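PDB 3NRA: aspartate aminotransferase from Rhodobacter sphaeroides, which probably transfers the amino group of L-aspartate to 2-oxoglutarate with the help of pyridoxal 5'-phosphate, giving oxaloacetate and L-glutamate. Local coordinates for residues V99-G110 and R261-I272. Numbering follows the deposited sequence.
Sequences VDARDGLIITPG and RLGVAFGSRAII
Ile106 and Ala265 sit opposite each other as a hydrogen-bonded antiparallel pair, Ile106 N meeting Ala265 O at 2.9 Å in a bond that Ala265 N returns to Ile106 O. Thr108 and Gly263 repeat the exchange, and Gly267 N reaches Gly104 O at the other end. On the face carrying Ile106, its CG2 branch presses on the Ala265 methyl, CG2 to CB 3.5 Å, tighter than ordinary carbon contact, and Ile272 CD1 fits against the same branch from the helix that follows strand 263-267. The other face holds Leu105, whose CD1 drops between Val264 CB and Phe266 CB (3.8 Å to the latter). Phe266 CG stands between its backbone N and carbonyl carbon (chi1 49°), leading the ring away from strand 105-108, where Val99 CG2 meets CD2. Gly263 leaves the hollow that Thr108 OG1 and Gly110 O occupy; the hydroxyl donates to Gly110 O at 2.7 Å, and a CB on Gly263 would strike that oxygen.

At the loop end, Asp100 OD2 makes a weak salt bridge with Arg269 NH1 (3.4 Å), the carboxylate and guanidinium planes 48° apart; Glu243 takes Arg269 NH2. Asp100 OD1 accepts from Arg102 N, an Asx turn. Cutting the side chain of Asp100 back to an alanine is likely to cost Arg269 NH1 its weak carboxylate partner and Arg102 N the acceptor of the turn. A water joins Asp103 O to Arg269 O.

Strand 105-108 is the edge of the seven-stranded mixed sheet within this chain, and strand 263-267 is its antiparallel neighbour, as in the large domain of fold-type I aminotransferases. Just before that strand, Arg261 NH1 donates a hydrogen bond to the phosphate of the pyridoxal-phosphate lysine at position 253, so the pairing ends beside the cofactor site.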
# COMPACT_ATOMS: atom_id res chain seq x y z
N VAL B 99 20.98 3.68 13.21
CA VAL B 99 20.06 3.27 12.18
C VAL B 99 20.89 2.89 10.95
O VAL B 99 21.80 3.64 10.54
CB VAL B 99 19.04 4.41 11.83
CG1 VAL B 99 18.20 4.02 10.66
CG2 VAL B 99 18.14 4.72 13.04
N ASP B 100 20.58 1.74 10.38
CA ASP B 100 21.28 1.22 9.23
C ASP B 100 20.48 1.52 7.95
O ASP B 100 19.49 0.84 7.67
CB ASP B 100 21.46 -0.29 9.44
CG ASP B 100 22.14 -0.98 8.27
OD1 ASP B 100 22.43 -0.34 7.24
OD2 ASP B 100 22.37 -2.20 8.39
N ALA B 101 20.93 2.51 7.17
CA ALA B 101 20.25 2.89 5.90
C ALA B 101 20.08 1.73 4.89
O ALA B 101 19.05 1.65 4.19
CB ALA B 101 21.00 4.03 5.20
N ARG B 102 21.08 0.86 4.82
CA ARG B 102 21.15 -0.11 3.76
C ARG B 102 20.25 -1.31 4.03
O ARG B 102 19.43 -1.65 3.21
CB ARG B 102 22.62 -0.52 3.50
CG ARG B 102 23.56 0.67 3.10
CD ARG B 102 22.85 1.66 2.13
NE ARG B 102 23.70 2.73 1.60
CZ ARG B 102 24.58 2.59 0.60
NH1 ARG B 102 24.87 1.39 0.08
NH2 ARG B 102 25.23 3.68 0.15
N ASP B 103 20.40 -1.93 5.21
CA ASP B 103 19.66 -3.15 5.54
C ASP B 103 18.67 -3.03 6.71
O ASP B 103 17.96 -3.99 7.01
CB ASP B 103 20.65 -4.28 5.84
CG ASP B 103 21.65 -4.49 4.71
OD1 ASP B 103 21.25 -4.39 3.53
OD2 ASP B 103 22.83 -4.77 5.00
N GLY B 104 18.63 -1.87 7.37
CA GLY B 104 17.77 -1.71 8.55
C GLY B 104 16.75 -0.60 8.46
O GLY B 104 16.33 -0.08 9.50
N LEU B 105 16.37 -0.20 7.24
CA LEU B 105 15.49 0.97 7.03
C LEU B 105 14.67 0.78 5.76
O LEU B 105 15.22 0.59 4.71
CB LEU B 105 16.29 2.26 6.94
CG LEU B 105 15.49 3.55 6.68
CD1 LEU B 105 14.37 3.80 7.77
CD2 LEU B 105 16.43 4.73 6.61
N ILE B 106 13.35 0.81 5.90
CA ILE B 106 12.44 0.67 4.77
C ILE B 106 11.53 1.88 4.76
O ILE B 106 11.12 2.36 5.83
CB ILE B 106 11.60 -0.64 4.87
CG1 ILE B 106 10.76 -0.85 3.62
CG2 ILE B 106 10.71 -0.65 6.12
CD1 ILE B 106 10.07 -2.29 3.53
N ILE B 107 11.26 2.40 3.54
CA ILE B 107 10.25 3.41 3.31
C ILE B 107 8.96 2.78 2.77
O ILE B 107 9.01 2.02 1.81
CB ILE B 107 10.70 4.45 2.31
CG1 ILE B 107 12.06 5.07 2.74
CG2 ILE B 107 9.60 5.56 2.17
CD1 ILE B 107 12.63 6.13 1.73
N THR B 108 7.82 3.17 3.37
CA THR B 108 6.56 2.43 3.23
C THR B 108 5.39 3.39 2.88
O THR B 108 5.50 4.63 3.10
CB THR B 108 6.17 1.73 4.55
OG1 THR B 108 6.12 2.70 5.59
CG2 THR B 108 7.18 0.63 4.93
N PRO B 109 4.26 2.82 2.37
CA PRO B 109 3.05 3.63 2.14
C PRO B 109 2.35 3.99 3.47
O PRO B 109 1.45 3.27 3.93
CB PRO B 109 2.19 2.75 1.25
CG PRO B 109 2.72 1.33 1.47
CD PRO B 109 4.14 1.46 1.80
N GLY B 110 2.79 5.11 4.06
CA GLY B 110 2.31 5.53 5.36
C GLY B 110 2.97 4.69 6.44
O GLY B 110 3.65 3.67 6.15
N ARG B 261 1.43 9.97 1.69
CA ARG B 261 1.41 8.53 2.05
C ARG B 261 2.85 7.92 2.26
O ARG B 261 3.31 7.08 1.47
CB ARG B 261 0.59 7.72 1.04
CG ARG B 261 0.11 6.30 1.58
CD ARG B 261 -1.36 6.33 1.99
NE ARG B 261 -1.60 7.32 3.03
CZ ARG B 261 -1.45 7.12 4.34
NH1 ARG B 261 -1.18 5.93 4.84
NH2 ARG B 261 -1.61 8.15 5.15
N LEU B 262 3.52 8.34 3.35
CA LEU B 262 4.89 7.95 3.63
C LEU B 262 5.05 7.53 5.06
O LEU B 262 4.47 8.12 5.96
CB LEU B 262 5.86 9.12 3.33
CG LEU B 262 5.85 9.57 1.88
CD1 LEU B 262 6.37 10.97 1.79
CD2 LEU B 262 6.65 8.58 1.01
N GLY B 263 5.80 6.44 5.26
CA GLY B 263 6.21 6.02 6.58
C GLY B 263 7.54 5.38 6.47
O GLY B 263 8.03 5.12 5.36
N VAL B 264 8.14 5.09 7.61
CA VAL B 264 9.36 4.30 7.64
C VAL B 264 9.31 3.29 8.75
O VAL B 264 8.58 3.47 9.74
CB VAL B 264 10.62 5.15 7.84
CG1 VAL B 264 10.81 6.11 6.66
CG2 VAL B 264 10.58 5.88 9.21
N ALA B 265 10.10 2.23 8.58
CA ALA B 265 10.36 1.26 9.63
C ALA B 265 11.86 1.01 9.70
O ALA B 265 12.55 1.01 8.67
CB ALA B 265 9.65 0.01 9.38
N PHE B 266 12.36 0.82 10.91
CA PHE B 266 13.78 0.60 11.10
C PHE B 266 14.09 -0.20 12.32
O PHE B 266 13.31 -0.20 13.29
CB PHE B 266 14.57 1.95 11.13
CG PHE B 266 13.97 3.01 12.05
CD1 PHE B 266 12.92 3.84 11.61
CD2 PHE B 266 14.53 3.25 13.30
CE1 PHE B 266 12.43 4.85 12.42
CE2 PHE B 266 14.02 4.24 14.12
CZ PHE B 266 12.98 5.06 13.68
N GLY B 267 15.21 -0.88 12.26
CA GLY B 267 15.58 -1.83 13.28
C GLY B 267 15.99 -3.14 12.67
O GLY B 267 16.82 -3.17 11.75
N SER B 268 15.40 -4.24 13.18
CA SER B 268 15.89 -5.59 12.93
C SER B 268 16.13 -5.88 11.45
O SER B 268 15.20 -5.78 10.64
CB SER B 268 14.88 -6.60 13.45
OG SER B 268 15.32 -7.91 13.14
N ARG B 269 17.35 -6.30 11.12
CA ARG B 269 17.64 -6.57 9.74
C ARG B 269 16.85 -7.78 9.18
O ARG B 269 16.37 -7.71 8.06
CB ARG B 269 19.15 -6.70 9.51
CG ARG B 269 19.85 -5.34 9.60
CD ARG B 269 21.33 -5.46 9.47
NE ARG B 269 21.93 -5.80 10.73
CZ ARG B 269 22.27 -4.92 11.66
NH1 ARG B 269 22.04 -3.62 11.46
NH2 ARG B 269 22.82 -5.33 12.79
N ALA B 270 16.70 -8.85 9.97
CA ALA B 270 15.94 -10.00 9.54
C ALA B 270 14.47 -9.61 9.28
O ALA B 270 13.91 -9.98 8.27
CB ALA B 270 16.01 -11.15 10.60
N ILE B 271 13.88 -8.81 10.15
CA ILE B 271 12.48 -8.47 10.00
C ILE B 271 12.28 -7.46 8.86
O ILE B 271 11.36 -7.60 8.06
CB ILE B 271 11.86 -7.94 11.31
CG1 ILE B 271 11.92 -9.03 12.42
CG2 ILE B 271 10.43 -7.49 11.05
CD1 ILE B 271 11.55 -8.52 13.83
N ILE B 272 13.15 -6.46 8.79
CA ILE B 272 13.12 -5.47 7.72
C ILE B 272 13.31 -6.15 6.34
O ILE B 272 12.61 -5.84 5.41
CB ILE B 272 14.20 -4.38 7.94
CG1 ILE B 272 13.82 -3.48 9.14
CG2 ILE B 272 14.41 -3.55 6.66
CD1 ILE B 272 12.96 -2.37 8.80
O HOH W 1 17.66 -6.38 5.99